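PDB 3K96: glycerol-3-phosphate dehydrogenase [NAD(P)+] from Coxiella burnetii, which probably catalyses the NAD(P)H-dependent reduction of dihydroxyacetone phosphate to sn-glycerol 3-phosphate, the key precursor for phospholipid synthesis. Local coordinates for residues 65-70 with 74-79; 107-112 with 308-313; 139-144 with 148-153; 282-287 with 296-301; 92-97 with 120-125. All coordinates share one frame; numbering follows the deposited sequence.

Overall arrangement
Of the five, contact 2 alone joins the two family regions: it sets the N-terminal nucleotide-binding region against the C-terminal helices, its centre about 9 Å from that of the chain. It touches contact 3 through Phe112 on Leu143 and Gln313 OE1 near Ser140 N (2.7 Å), and contact 4 through Leu308, which packs on Phe284 and Gln298. Contacts 3 and 5 are joined by the salt bridge Glu150 OE1 to Lys120 NZ. Contact 1 touches none of the others. Predicted NADPH or glycerol 3-phosphate residues lie close to contacts 1, 2 and 4, whereas contacts 3 and 5 are away from them. Contacts 4 and 5 are farthest apart, about 36 Å between centres.

Contact 1 (65-70 with 74-79); sequences VDEMQA and NNRYLP
Arg76 reaches back from the loop 74-79 to Glu67 on the preceding helix. CB sits over the rim of one face of the Tyr77 ring. CG (chi1 -70°) turns away from its own carbonyl carbon, and the chain then runs extended to NE, with Arg76 CG 3.3 Å from Glu67 OE1. NE gives that same OE1 a hydrogen bond of 2.9 Å. At the tip, Arg76 NH2 reaches Glu67 OE2 at 2.7 Å, so the guanidinium grips both oxygens side-on. The grip is not coplanar: the two planes are 59° apart, and OE2 is met from above the carboxylate plane. Asp63 and Glu61 are further salt-bridge partners of the guanidinium. A water completes a ring, donating to Glu67 OE1 (2.9 Å) and accepting from Arg76 N. Met68 SD lies against Asn74 CG at 3.8 Å, the two side chains pointing the same way. Asn74 ND2 bonds Thr42 OG1 and Ala37 O, while its OD1 takes His64 NE2 and Tyr77 N. This last bond makes an Asx motif, in a loop beside what is probably the glycine-rich turn of the Rossmann-type fold, near Ser39, a predicted NADPH-binding residue.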
# COMPACT_ATOMS: atom_id res chain seq x y z
N VAL A 65 10.82 34.82 6.07
CA VAL A 65 11.80 35.20 5.03
C VAL A 65 13.05 35.84 5.66
O VAL A 65 14.17 35.58 5.22
CB VAL A 65 11.19 36.13 3.97
CG1 VAL A 65 12.28 36.60 3.00
CG2 VAL A 65 10.05 35.40 3.24
N ASP A 66 12.85 36.65 6.69
CA ASP A 66 13.98 37.26 7.42
C ASP A 66 14.90 36.16 7.98
O ASP A 66 16.14 36.23 7.85
CB ASP A 66 13.45 38.15 8.55
CG ASP A 66 12.80 39.41 8.02
OD1 ASP A 66 13.28 39.92 6.98
OD2 ASP A 66 11.84 39.91 8.65
N GLU A 67 14.29 35.14 8.58
CA GLU A 67 15.02 34.00 9.12
C GLU A 67 15.85 33.32 8.04
O GLU A 67 17.03 33.07 8.24
CB GLU A 67 14.06 33.00 9.75
CG GLU A 67 13.35 33.53 10.97
CD GLU A 67 12.24 32.62 11.45
OE1 GLU A 67 12.17 31.45 11.00
OE2 GLU A 67 11.41 33.08 12.27
N MET A 68 15.23 33.02 6.90
CA MET A 68 15.94 32.37 5.80
C MET A 68 17.04 33.25 5.18
O MET A 68 18.12 32.76 4.83
CB MET A 68 14.95 31.91 4.72
CG MET A 68 14.06 30.77 5.21
SD MET A 68 12.93 30.07 3.98
CE MET A 68 11.65 31.33 3.93
N GLN A 69 16.77 34.54 5.02
CA GLN A 69 17.77 35.45 4.44
C GLN A 69 18.98 35.53 5.36
O GLN A 69 20.11 35.41 4.90
CB GLN A 69 17.17 36.83 4.17
CG GLN A 69 16.15 36.82 3.03
CD GLN A 69 15.60 38.20 2.69
OE1 GLN A 69 15.74 39.14 3.46
NE2 GLN A 69 14.98 38.33 1.51
N ALA A 70 18.74 35.66 6.66
CA ALA A 70 19.82 35.73 7.63
C ALA A 70 20.59 34.42 7.75
O ALA A 70 21.81 34.42 7.74
CB ALA A 70 19.27 36.12 9.00
N ASN A 74 16.18 26.84 5.98
CA ASN A 74 14.81 26.99 6.41
C ASN A 74 14.68 26.24 7.70
O ASN A 74 14.31 25.07 7.70
CB ASN A 74 13.84 26.42 5.39
CG ASN A 74 12.40 26.69 5.73
OD1 ASN A 74 12.06 27.10 6.86
ND2 ASN A 74 11.52 26.49 4.76
N ASN A 75 15.01 26.91 8.80
CA ASN A 75 14.94 26.28 10.10
C ASN A 75 13.54 25.94 10.56
O ASN A 75 13.35 24.94 11.22
CB ASN A 75 15.68 27.09 11.16
CG ASN A 75 17.16 26.76 11.20
OD1 ASN A 75 17.56 25.63 10.94
ND2 ASN A 75 17.99 27.75 11.52
N ARG A 76 12.55 26.74 10.21
CA ARG A 76 11.20 26.40 10.64
C ARG A 76 10.68 25.12 10.08
O ARG A 76 9.97 24.42 10.78
CB ARG A 76 10.18 27.44 10.22
CG ARG A 76 10.28 28.73 10.92
CD ARG A 76 9.10 29.60 10.59
NE ARG A 76 9.32 30.91 11.17
CZ ARG A 76 8.45 31.91 11.12
NH1 ARG A 76 7.28 31.77 10.51
NH2 ARG A 76 8.77 33.06 11.69
N TYR A 77 10.99 24.83 8.81
CA TYR A 77 10.37 23.67 8.15
C TYR A 77 11.30 22.63 7.54
O TYR A 77 10.85 21.55 7.24
CB TYR A 77 9.35 24.16 7.09
CG TYR A 77 8.23 25.01 7.68
CD1 TYR A 77 7.28 24.45 8.50
CD2 TYR A 77 8.14 26.37 7.41
CE1 TYR A 77 6.27 25.22 9.06
CE2 TYR A 77 7.13 27.15 7.96
CZ TYR A 77 6.20 26.57 8.79
OH TYR A 77 5.19 27.32 9.35
N LEU A 78 12.57 22.94 7.34
CA LEU A 78 13.49 21.95 6.78
C LEU A 78 14.90 22.25 7.30
O LEU A 78 15.81 22.58 6.52
CB LEU A 78 13.45 21.97 5.24
CG LEU A 78 14.00 20.75 4.49
CD1 LEU A 78 13.10 19.54 4.77
CD2 LEU A 78 14.07 20.98 2.97
N PRO A 79 15.09 22.15 8.63
CA PRO A 79 16.39 22.42 9.21
C PRO A 79 17.41 21.39 8.77
O PRO A 79 17.03 20.28 8.38
CB PRO A 79 16.14 22.32 10.72
CG PRO A 79 14.96 21.40 10.85
CD PRO A 79 14.10 21.75 9.64
O HOH W 1 13.35 29.44 9.28

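Contact 2 (107-112 with 308-313); sequences VPSFAF and LYNTDQ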
# COMPACT_ATOMS: atom_id res chain seq x y z
N VAL A 107 1.68 25.65 -1.39
CA VAL A 107 1.12 26.07 -0.12
C VAL A 107 0.03 25.07 0.30
O VAL A 107 -0.40 24.23 -0.49
CB VAL A 107 0.56 27.49 -0.24
CG1 VAL A 107 1.67 28.47 -0.64
CG2 VAL A 107 -0.57 27.55 -1.25
N PRO A 108 -0.41 25.12 1.55
CA PRO A 108 -1.48 24.19 1.89
C PRO A 108 -2.75 24.45 1.07
O PRO A 108 -2.98 25.57 0.60
CB PRO A 108 -1.73 24.48 3.38
CG PRO A 108 -0.45 25.01 3.88
CD PRO A 108 0.07 25.86 2.72
N SER A 109 -3.59 23.43 0.93
CA SER A 109 -4.81 23.56 0.16
C SER A 109 -5.74 24.67 0.68
O SER A 109 -6.41 25.35 -0.10
CB SER A 109 -5.55 22.22 0.09
OG SER A 109 -5.79 21.69 1.37
N PHE A 110 -5.73 24.89 2.00
CA PHE A 110 -6.56 25.93 2.58
C PHE A 110 -6.03 27.33 2.31
O PHE A 110 -6.71 28.28 2.62
CB PHE A 110 -6.79 25.71 4.10
CG PHE A 110 -5.52 25.51 4.91
CD1 PHE A 110 -4.72 26.60 5.28
CD2 PHE A 110 -5.15 24.24 5.33
CE1 PHE A 110 -3.57 26.41 6.06
CE2 PHE A 110 -4.01 24.04 6.10
CZ PHE A 110 -3.20 25.14 6.45
N ALA A 111 -4.83 27.46 1.75
CA ALA A 111 -4.29 28.78 1.40
C ALA A 111 -4.18 28.99 -0.12
O ALA A 111 -3.82 30.07 -0.59
CB ALA A 111 -2.93 28.98 2.04
N PHE A 112 -4.52 27.97 -0.90
CA PHE A 112 -4.37 28.04 -2.36
C PHE A 112 -5.19 29.18 -2.94
O PHE A 112 -4.65 30.01 -3.71
CB PHE A 112 -4.77 26.69 -2.97
CG PHE A 112 -4.30 26.50 -4.38
CD1 PHE A 112 -3.03 26.00 -4.63
CD2 PHE A 112 -5.12 26.80 -5.46
CE1 PHE A 112 -2.58 25.79 -5.92
CE2 PHE A 112 -4.68 26.60 -6.75
CZ PHE A 112 -3.40 26.09 -6.98
N LEU A 308 -8.09 17.68 8.02
CA LEU A 308 -9.45 18.06 8.44
C LEU A 308 -10.10 18.92 7.33
O LEU A 308 -11.23 18.69 6.94
CB LEU A 308 -9.48 18.81 9.78
CG LEU A 308 -9.06 18.05 11.03
CD1 LEU A 308 -7.57 17.82 11.01
CD2 LEU A 308 -9.43 18.86 12.26
N TYR A 309 -9.35 19.90 6.84
CA TYR A 309 -9.82 20.74 5.74
C TYR A 309 -10.11 19.87 4.52
O TYR A 309 -11.16 20.01 3.91
CB TYR A 309 -8.76 21.79 5.41
CG TYR A 309 -9.18 22.82 4.42
CD1 TYR A 309 -10.00 23.89 4.80
CD2 TYR A 309 -8.71 22.79 3.12
CE1 TYR A 309 -10.37 24.88 3.88
CE2 TYR A 309 -9.07 23.76 2.19
CZ TYR A 309 -9.89 24.80 2.57
OH TYR A 309 -10.23 25.76 1.64
N ASN A 310 -9.19 18.97 4.16
CA ASN A 310 -9.43 18.07 3.04
C ASN A 310 -10.74 17.30 3.23
O ASN A 310 -11.50 17.13 2.30
CB ASN A 310 -8.35 16.99 2.86
CG ASN A 310 -6.97 17.52 2.46
OD1 ASN A 310 -5.99 16.78 2.60
ND2 ASN A 310 -6.88 18.76 1.98
N THR A 311 -10.96 16.77 4.44
CA THR A 311 -12.15 15.97 4.73
C THR A 311 -13.40 16.80 4.48
O THR A 311 -14.34 16.36 3.81
CB THR A 311 -12.18 15.45 6.21
OG1 THR A 311 -11.02 14.66 6.47
CG2 THR A 311 -13.40 14.59 6.48
N ASP A 312 -13.39 18.01 5.00
CA ASP A 312 -14.55 18.88 4.85
C ASP A 312 -14.83 19.23 3.40
O ASP A 312 -15.99 19.21 2.97
CB ASP A 312 -14.37 20.16 5.68
CG ASP A 312 -14.38 19.87 7.17
OD1 ASP A 312 -14.83 18.75 7.55
OD2 ASP A 312 -13.93 20.75 7.95
N GLN A 313 -13.78 19.51 2.62
CA GLN A 313 -13.99 19.90 1.21
C GLN A 313 -14.46 18.73 0.36
O GLN A 313 -15.38 18.88 -0.45
CB GLN A 313 -12.72 20.51 0.60
CG GLN A 313 -12.24 21.78 1.28
CD GLN A 313 -13.25 22.90 1.21
OE1 GLN A 313 -13.85 23.16 0.17
NE2 GLN A 313 -13.43 23.58 2.32
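Phe110 and Tyr309 bring the backbones closest, their CA atoms 6.9 Å apart, with Ser109 CA and Asn310 CA at 7.7 Å. Here the first turn of helix 109-119 meets the side of helix 307-320 near its start. Tyr309 has the largest share of the contact. Its CG is anti to the backbone N (chi1 -172°), which swings the ring out toward 107-112, where Phe110 CA comes within 3.3 Å of Tyr309 CE2. Phe110 CB sits almost exactly over the ring centre, 3.4 Å from the centroid: a CH-pi contact. Gln313 CG covers the rim of the opposite face, so the tyrosine ring is sandwiched. The meeting joins the Rossmann-type N-terminal domain to the helical C-terminal domain, next to Glu306, a predicted NADPH-binding residue that accepts a hydrogen bond from Ser109 N. Phe110 has the less common chi1 of 52°, its CG between N and the carbonyl carbon. From there its ring turns an edge to the Tyr309 face in a T-shaped stack, centroids 5.8 Å apart and planes at 81°, while Pro108 CB lies over the rim of one face of the Phe110 ring. Ser109 OG stands at the edge of the tyrosine, 3.6 Å from Tyr309 CD2, and 3.2 Å from Asn310 ND2.

Contact 3 (139-144 with 148-153); sequences GSRLLH and ATELGQ
The Arg141 guanidinium meets 148-153 with its edge: Glu150 OE2 and Thr149 CB both lie near its plane. The carboxylate of Glu150 is turned against it, the two planes 80° apart. Arg141 approaches end-on with both terminal nitrogens and spends them on one oxygen, NH2 at 3.0 Å and NH1 at 3.2 Å from Glu150 OE2. Both arrive on the anti side of that oxygen, and the NH2 bond is the straighter of the two. The other carboxylate oxygen, OE1, is salt-bridged to Lys120, so Glu150 is shared between two positive charges, which would probably keep it ionised. On the arginine side, NE is paired with Glu145, which also accepts from Thr149 OG1; this second acid therefore helps to fix the rotation of the guanidinium. A bend at chi3 (68°) carries the Arg141 tip across to the helix, and Thr149 CB packs at 3.6 Å from NH2. Backbone joins the segments as well: Ala148 N donates to His144 O at 2.8 Å, a regular i to i+4 helical bond, while His144 ND1 is engaged by Glu210. Arg141 lies just before the N-cap residue Leu142 and Glu150 in the last turn, so the salt bridge joins the loop before helix 143-151 to its C-terminal turn. That helix is the crossover of the beta-alpha-beta unit formed with strands 128-131 and 156-160.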
# COMPACT_ATOMS: atom_id res chain seq x y z
N GLY A 139 -14.41 26.15 -1.33
CA GLY A 139 -15.58 25.91 -2.17
C GLY A 139 -15.57 24.53 -2.83
O GLY A 139 -16.33 24.27 -3.78
N SER A 140 -14.72 23.64 -2.32
CA SER A 140 -14.58 22.32 -2.90
C SER A 140 -14.16 22.41 -4.36
O SER A 140 -14.66 21.66 -5.20
CB SER A 140 -15.89 21.54 -2.78
OG SER A 140 -16.25 21.43 -1.42
N ARG A 141 -13.22 23.30 -4.67
CA ARG A 141 -12.78 23.48 -6.04
C ARG A 141 -11.50 22.74 -6.38
O ARG A 141 -10.56 22.72 -5.60
CB ARG A 141 -12.59 24.98 -6.33
CG ARG A 141 -13.87 25.79 -6.14
CD ARG A 141 -13.62 27.30 -6.28
NE ARG A 141 -13.26 27.71 -7.64
CZ ARG A 141 -12.85 28.94 -7.96
NH1 ARG A 141 -12.74 29.87 -7.02
NH2 ARG A 141 -12.57 29.24 -9.21
N LEU A 142 -11.48 22.10 -7.54
CA LEU A 142 -10.28 21.44 -8.02
C LEU A 142 -9.27 22.55 -8.26
O LEU A 142 -9.63 23.64 -8.67
CB LEU A 142 -10.53 20.60 -9.28
CG LEU A 142 -11.10 19.20 -9.01
CD1 LEU A 142 -12.57 19.29 -8.68
CD2 LEU A 142 -10.88 18.30 -10.19
N LEU A 143 -8.01 22.27 -7.97
CA LEU A 143 -6.99 23.28 -8.08
C LEU A 143 -6.82 23.80 -9.49
O LEU A 143 -6.62 25.00 -9.65
CB LEU A 143 -5.67 22.77 -7.51
CG LEU A 143 -5.74 22.34 -6.02
CD1 LEU A 143 -4.49 21.62 -5.58
CD2 LEU A 143 -6.04 23.51 -5.11
N HIS A 144 -6.91 22.94 -10.51
CA HIS A 144 -6.73 23.44 -11.89
C HIS A 144 -7.88 24.36 -12.28
O HIS A 144 -7.71 25.27 -13.10
CB HIS A 144 -6.61 22.30 -12.90
CG HIS A 144 -7.91 21.66 -13.24
ND1 HIS A 144 -8.34 20.49 -12.66
CD2 HIS A 144 -8.90 22.04 -14.08
CE1 HIS A 144 -9.53 20.17 -13.12
NE2 HIS A 144 -9.90 21.10 -13.99
N ALA A 148 -7.40 27.98 -13.63
CA ALA A 148 -7.97 28.34 -14.93
C ALA A 148 -9.04 29.44 -14.84
O ALA A 148 -8.98 30.43 -15.58
CB ALA A 148 -8.53 27.09 -15.64
N THR A 149 -10.00 29.27 -13.94
CA THR A 149 -11.07 30.25 -13.78
C THR A 149 -10.58 31.64 -13.35
O THR A 149 -10.99 32.64 -13.91
CB THR A 149 -12.10 29.75 -12.76
OG1 THR A 149 -12.68 28.55 -13.27
CG2 THR A 149 -13.22 30.78 -12.49
N GLU A 150 -9.69 31.69 -12.37
CA GLU A 150 -9.22 32.96 -11.86
C GLU A 150 -8.09 33.65 -12.63
O GLU A 150 -8.05 34.85 -12.67
CB GLU A 150 -8.79 32.81 -10.39
CG GLU A 150 -9.81 32.17 -9.48
CD GLU A 150 -11.17 32.85 -9.52
OE1 GLU A 150 -11.23 34.04 -9.84
OE2 GLU A 150 -12.20 32.18 -9.19
N LEU A 151 -7.16 32.87 -13.20
CA LEU A 151 -5.99 33.44 -13.89
C LEU A 151 -6.05 33.26 -15.42
O LEU A 151 -5.18 33.75 -16.13
CB LEU A 151 -4.70 32.80 -13.35
CG LEU A 151 -4.48 32.84 -11.82
CD1 LEU A 151 -3.19 32.16 -11.39
CD2 LEU A 151 -4.46 34.27 -11.30
N GLY A 152 -7.05 32.54 -15.91
CA GLY A 152 -7.15 32.29 -17.32
C GLY A 152 -6.57 30.92 -17.61
O GLY A 152 -5.86 30.34 -16.77
N GLN A 153 -6.86 30.41 -18.78
CA GLN A 153 -6.43 29.10 -19.23
C GLN A 153 -4.96 29.05 -19.61
O GLN A 153 -4.60 28.86 -20.78
CB GLN A 153 -7.28 28.70 -20.41
CG GLN A 153 -8.74 28.45 -20.01
CD GLN A 153 -8.89 27.17 -19.16
OE1 GLN A 153 -7.94 26.38 -18.99
NE2 GLN A 153 -10.09 26.96 -18.65

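Contact 4 (282-287 with 296-301); sequences RRFGLA and EAQQAI
Phe284 is the side chain on which most of this contact turns. A chi1 of 170° points its ring away from its own backbone N, and the ring leans toward helix 294-301, where its CD1-CE1 side meets Ala297 and Gln298 obliquely. Phe284 CD1 lies 3.8 Å from Ala297 CB, and the next ring atom, Phe284 CE1, comes to 3.6 Å of Gln298 CG. Gln298 touches the ring mainly with CG, and its chain runs on extended to the amide. The amide plane is 75° from the ring, and its NE2 hydrogen-bonds to Lys294 O, one turn earlier in the same helix. Ile301 comes from the other end of its segment. CG1 is anti to its carbonyl carbon and chi2 is extended, which stretches the delta methyl CD1 out to 3.8 Å from Phe284 CB, at the base of the ring rather than its tip. Ala297 CB also meets Ala287 CB, methyl to methyl, at 3.8 Å, and Val292 of the connecting loop touches both alanines. Ile221 and Leu308 also pack on Phe284. The helix axes are 9.5 Å apart at closest approach and run at 136° to each other, a helical hairpin in the all-helical C-terminal domain. Its first helix starts at Arg280, a residue predicted to bind both NADPH and glycerol 3-phosphate.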
# COMPACT_ATOMS: atom_id res chain seq x y z
N ARG A 282 -1.57 11.35 9.80
CA ARG A 282 -1.63 10.05 10.43
C ARG A 282 -1.43 10.17 11.97
O ARG A 282 -2.09 9.48 12.75
CB ARG A 282 -0.60 9.12 9.79
CG ARG A 282 -0.47 7.80 10.50
CD ARG A 282 0.47 6.82 9.76
NE ARG A 282 0.97 5.89 10.74
CZ ARG A 282 0.26 4.91 11.24
NH1 ARG A 282 -1.00 4.72 10.84
NH2 ARG A 282 0.80 4.11 12.17
N ARG A 283 -0.55 11.06 12.40
CA ARG A 283 -0.30 11.21 13.83
C ARG A 283 -1.53 11.84 14.50
O ARG A 283 -1.88 11.49 15.64
CB ARG A 283 0.98 11.99 14.10
CG ARG A 283 2.23 11.28 13.54
CD ARG A 283 3.55 11.73 14.25
NE ARG A 283 3.74 13.17 14.25
CZ ARG A 283 4.36 13.85 13.29
NH1 ARG A 283 4.85 13.22 12.23
NH2 ARG A 283 4.49 15.16 13.39
N PHE A 284 -2.19 12.74 13.77
CA PHE A 284 -3.42 13.31 14.23
C PHE A 284 -4.42 12.17 14.43
O PHE A 284 -5.06 12.09 15.46
CB PHE A 284 -3.98 14.34 13.23
CG PHE A 284 -5.39 14.81 13.54
CD1 PHE A 284 -5.63 15.71 14.57
CD2 PHE A 284 -6.46 14.37 12.79
CE1 PHE A 284 -6.94 16.15 14.83
CE2 PHE A 284 -7.76 14.80 13.06
CZ PHE A 284 -7.98 15.70 14.07
N GLY A 285 -4.58 11.31 13.43
CA GLY A 285 -5.49 10.17 13.55
C GLY A 285 -5.15 9.27 14.72
O GLY A 285 -6.03 8.80 15.43
N LEU A 286 -3.86 9.01 14.91
CA LEU A 286 -3.38 8.17 16.01
C LEU A 286 -3.89 8.74 17.32
O LEU A 286 -4.41 8.02 18.17
CB LEU A 286 -1.85 8.09 16.03
CG LEU A 286 -1.18 7.07 15.12
CD1 LEU A 286 0.30 7.41 14.91
CD2 LEU A 286 -1.31 5.67 15.73
N ALA A 287 -3.72 10.05 17.47
CA ALA A 287 -4.17 10.72 18.67
C ALA A 287 -5.70 10.53 18.87
O ALA A 287 -6.13 10.20 19.96
CB ALA A 287 -3.80 12.19 18.63
N GLU A 296 -7.12 19.35 21.09
CA GLU A 296 -5.87 19.13 21.77
C GLU A 296 -4.87 18.43 20.85
O GLU A 296 -3.69 18.77 20.88
CB GLU A 296 -6.05 18.35 23.07
CG GLU A 296 -4.72 18.18 23.81
CD GLU A 296 -4.85 17.59 25.21
OE1 GLU A 296 -5.93 17.04 25.55
OE2 GLU A 296 -3.83 17.66 25.94
N ALA A 297 -5.36 17.51 20.01
CA ALA A 297 -4.46 16.78 19.11
C ALA A 297 -3.76 17.71 18.13
O ALA A 297 -2.58 17.53 17.83
CB ALA A 297 -5.19 15.68 18.36
N GLN A 298 -4.50 18.67 17.61
CA GLN A 298 -3.90 19.62 16.68
C GLN A 298 -2.99 20.60 17.41
O GLN A 298 -1.97 21.00 16.88
CB GLN A 298 -4.97 20.37 15.90
CG GLN A 298 -5.67 19.52 14.87
CD GLN A 298 -6.86 20.25 14.30
OE1 GLN A 298 -6.72 20.98 13.32
NE2 GLN A 298 -8.02 20.15 14.97
N GLN A 299 -3.36 21.01 18.63
CA GLN A 299 -2.49 21.93 19.38
C GLN A 299 -1.16 21.28 19.69
O GLN A 299 -0.12 21.93 19.61
CB GLN A 299 -3.14 22.38 20.67
CG GLN A 299 -4.33 23.28 20.47
CD GLN A 299 -5.08 23.53 21.75
OE1 GLN A 299 -5.29 22.61 22.57
NE2 GLN A 299 -5.50 24.76 21.93
N ALA A 300 -1.20 20.00 20.06
CA ALA A 300 0.01 19.27 20.36
C ALA A 300 0.92 19.23 19.13
O ALA A 300 2.13 19.44 19.23
CB ALA A 300 -0.35 17.84 20.84
N ILE A 301 0.34 18.97 17.96
CA ILE A 301 1.12 18.93 16.71
C ILE A 301 1.73 20.32 16.42
O ILE A 301 2.86 20.42 15.93
CB ILE A 301 0.26 18.42 15.53
CG1 ILE A 301 -0.07 16.93 15.74
CG2 ILE A 301 1.01 18.60 14.18
CD1 ILE A 301 -1.05 16.33 14.71

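Contact 5 (92-97 with 120-125); sequences DLKASL and KPLIDA
Leu122 sets its two methyl groups against side chains of helix 93-97, touching Leu93, Lys94 and Leu97. Ahead of these, Asp92 holds the N-cap: its OD2 takes the N-H of Ala95 at 2.8 Å, with the donor well above the carboxylate plane, and its backbone N bonds a buffer molecule, probably from the crystallisation liquor. Leu93 follows, and its chi1 of -172° brings Leu93 CG to 3.7 Å from Leu122 CD1. It also packs on Leu35 of strand 32-35. The next residue, Lys94, offers only the start of its chain: CG lies 3.8 Å from Leu122 CD2, and the two side chains cross at about a right angle. Ser96 folds back on the helix, OG donating to Leu93 O at 2.7 Å, and that carbonyl also accepts from Leu97 N. Leu97 is the last to touch. Its CD1 comes to 3.9 Å of Leu122 CD1, which is therefore wedged between two leucines one turn apart. Leu97 also packs on Ala33 of the same strand 32-35. A water lies 2.6 Å from Leu122 O; its link to Leu97 O is long and weak. The contact is thus chiefly apolar packing. It ties the short helix that follows strand 87-90 to the loop leading into strand 128-131. Helix 93-97 lies on the connection from the edge strand 87-90, the long crossover past strands 55-58 and 32-35 to strand 102-105 in a Rossmann fold.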
# COMPACT_ATOMS: atom_id res chain seq x y z
N ASP A 92 8.34 39.38 -0.81
CA ASP A 92 7.40 40.13 -1.64
C ASP A 92 6.96 39.31 -2.85
O ASP A 92 7.79 38.92 -3.68
CB ASP A 92 8.01 41.46 -2.10
CG ASP A 92 7.04 42.30 -2.96
OD1 ASP A 92 5.87 42.48 -2.55
OD2 ASP A 92 7.46 42.77 -4.04
N LEU A 93 5.67 39.08 -2.97
CA LEU A 93 5.15 38.27 -4.06
C LEU A 93 5.46 38.89 -5.39
O LEU A 93 5.99 38.23 -6.28
CB LEU A 93 3.63 38.09 -3.91
CG LEU A 93 3.02 37.11 -4.90
CD1 LEU A 93 3.65 35.73 -4.68
CD2 LEU A 93 1.52 37.06 -4.71
N LYS A 94 5.14 40.17 -5.53
CA LYS A 94 5.39 40.88 -6.78
C LYS A 94 6.86 40.77 -7.18
O LYS A 94 7.17 40.43 -8.32
CB LYS A 94 4.98 42.35 -6.65
CG LYS A 94 5.13 43.19 -7.95
CD LYS A 94 4.65 44.62 -7.73
CE LYS A 94 4.94 45.53 -8.92
NZ LYS A 94 4.20 45.12 -10.14
N ALA A 95 7.75 41.06 -6.23
CA ALA A 95 9.19 41.01 -6.49
C ALA A 95 9.63 39.60 -6.87
O ALA A 95 10.49 39.42 -7.72
CB ALA A 95 9.94 41.46 -5.26
N SER A 96 9.04 38.59 -6.25
CA SER A 96 9.45 37.22 -6.54
C SER A 96 9.07 36.82 -7.97
O SER A 96 9.77 36.02 -8.61
CB SER A 96 8.87 36.24 -5.51
OG SER A 96 7.47 36.12 -5.63
N LEU A 97 7.97 37.39 -8.47
CA LEU A 97 7.49 37.06 -9.81
C LEU A 97 8.00 38.02 -10.91
O LEU A 97 7.76 37.79 -12.08
CB LEU A 97 5.97 37.00 -9.83
CG LEU A 97 5.36 35.93 -8.90
CD1 LEU A 97 3.87 35.92 -9.09
CD2 LEU A 97 5.93 34.55 -9.17
N LYS A 120 -3.42 37.52 -9.20
CA LYS A 120 -4.15 38.11 -10.34
C LYS A 120 -3.47 39.29 -11.03
O LYS A 120 -3.36 39.29 -12.24
CB LYS A 120 -5.61 38.44 -10.02
CG LYS A 120 -6.47 37.18 -9.90
CD LYS A 120 -7.89 37.48 -9.55
CE LYS A 120 -8.72 36.20 -9.55
NZ LYS A 120 -10.14 36.51 -9.32
N PRO A 121 -2.99 40.28 -10.27
CA PRO A 121 -2.36 41.42 -10.93
C PRO A 121 -0.96 41.14 -11.40
O PRO A 121 -0.34 42.03 -11.96
CB PRO A 121 -2.29 42.48 -9.83
CG PRO A 121 -3.12 41.97 -8.71
CD PRO A 121 -3.17 40.50 -8.84
N LEU A 122 -0.46 39.92 -11.20
CA LEU A 122 0.91 39.61 -11.54
C LEU A 122 1.07 38.65 -12.71
O LEU A 122 2.19 38.37 -13.13
CB LEU A 122 1.61 39.03 -10.29
CG LEU A 122 1.50 39.89 -9.02
CD1 LEU A 122 2.11 39.15 -7.84
CD2 LEU A 122 2.15 41.27 -9.18
N ILE A 123 -0.02 38.16 -13.26
CA ILE A 123 0.07 37.23 -14.37
C ILE A 123 0.43 37.92 -15.69
O ILE A 123 -0.01 39.05 -15.93
CB ILE A 123 -1.26 36.46 -14.57
CG1 ILE A 123 -1.61 35.67 -13.29
CG2 ILE A 123 -1.17 35.50 -15.73
CD1 ILE A 123 -0.45 34.88 -12.72
N ASP A 124 1.24 37.28 -16.53
CA ASP A 124 1.54 37.86 -17.84
C ASP A 124 1.18 36.88 -18.95
O ASP A 124 0.71 35.75 -18.70
CB ASP A 124 2.97 38.43 -17.96
CG ASP A 124 4.01 37.38 -18.28
OD1 ASP A 124 3.71 36.16 -18.30
OD2 ASP A 124 5.16 37.79 -18.53
N ALA A 125 1.41 37.33 -20.17
CA ALA A 125 1.05 36.60 -21.36
C ALA A 125 1.60 35.19 -21.47
O ALA A 125 0.95 34.34 -22.04
CB ALA A 125 1.42 37.43 -22.62
O HOH W 2 4.64 38.96 -12.73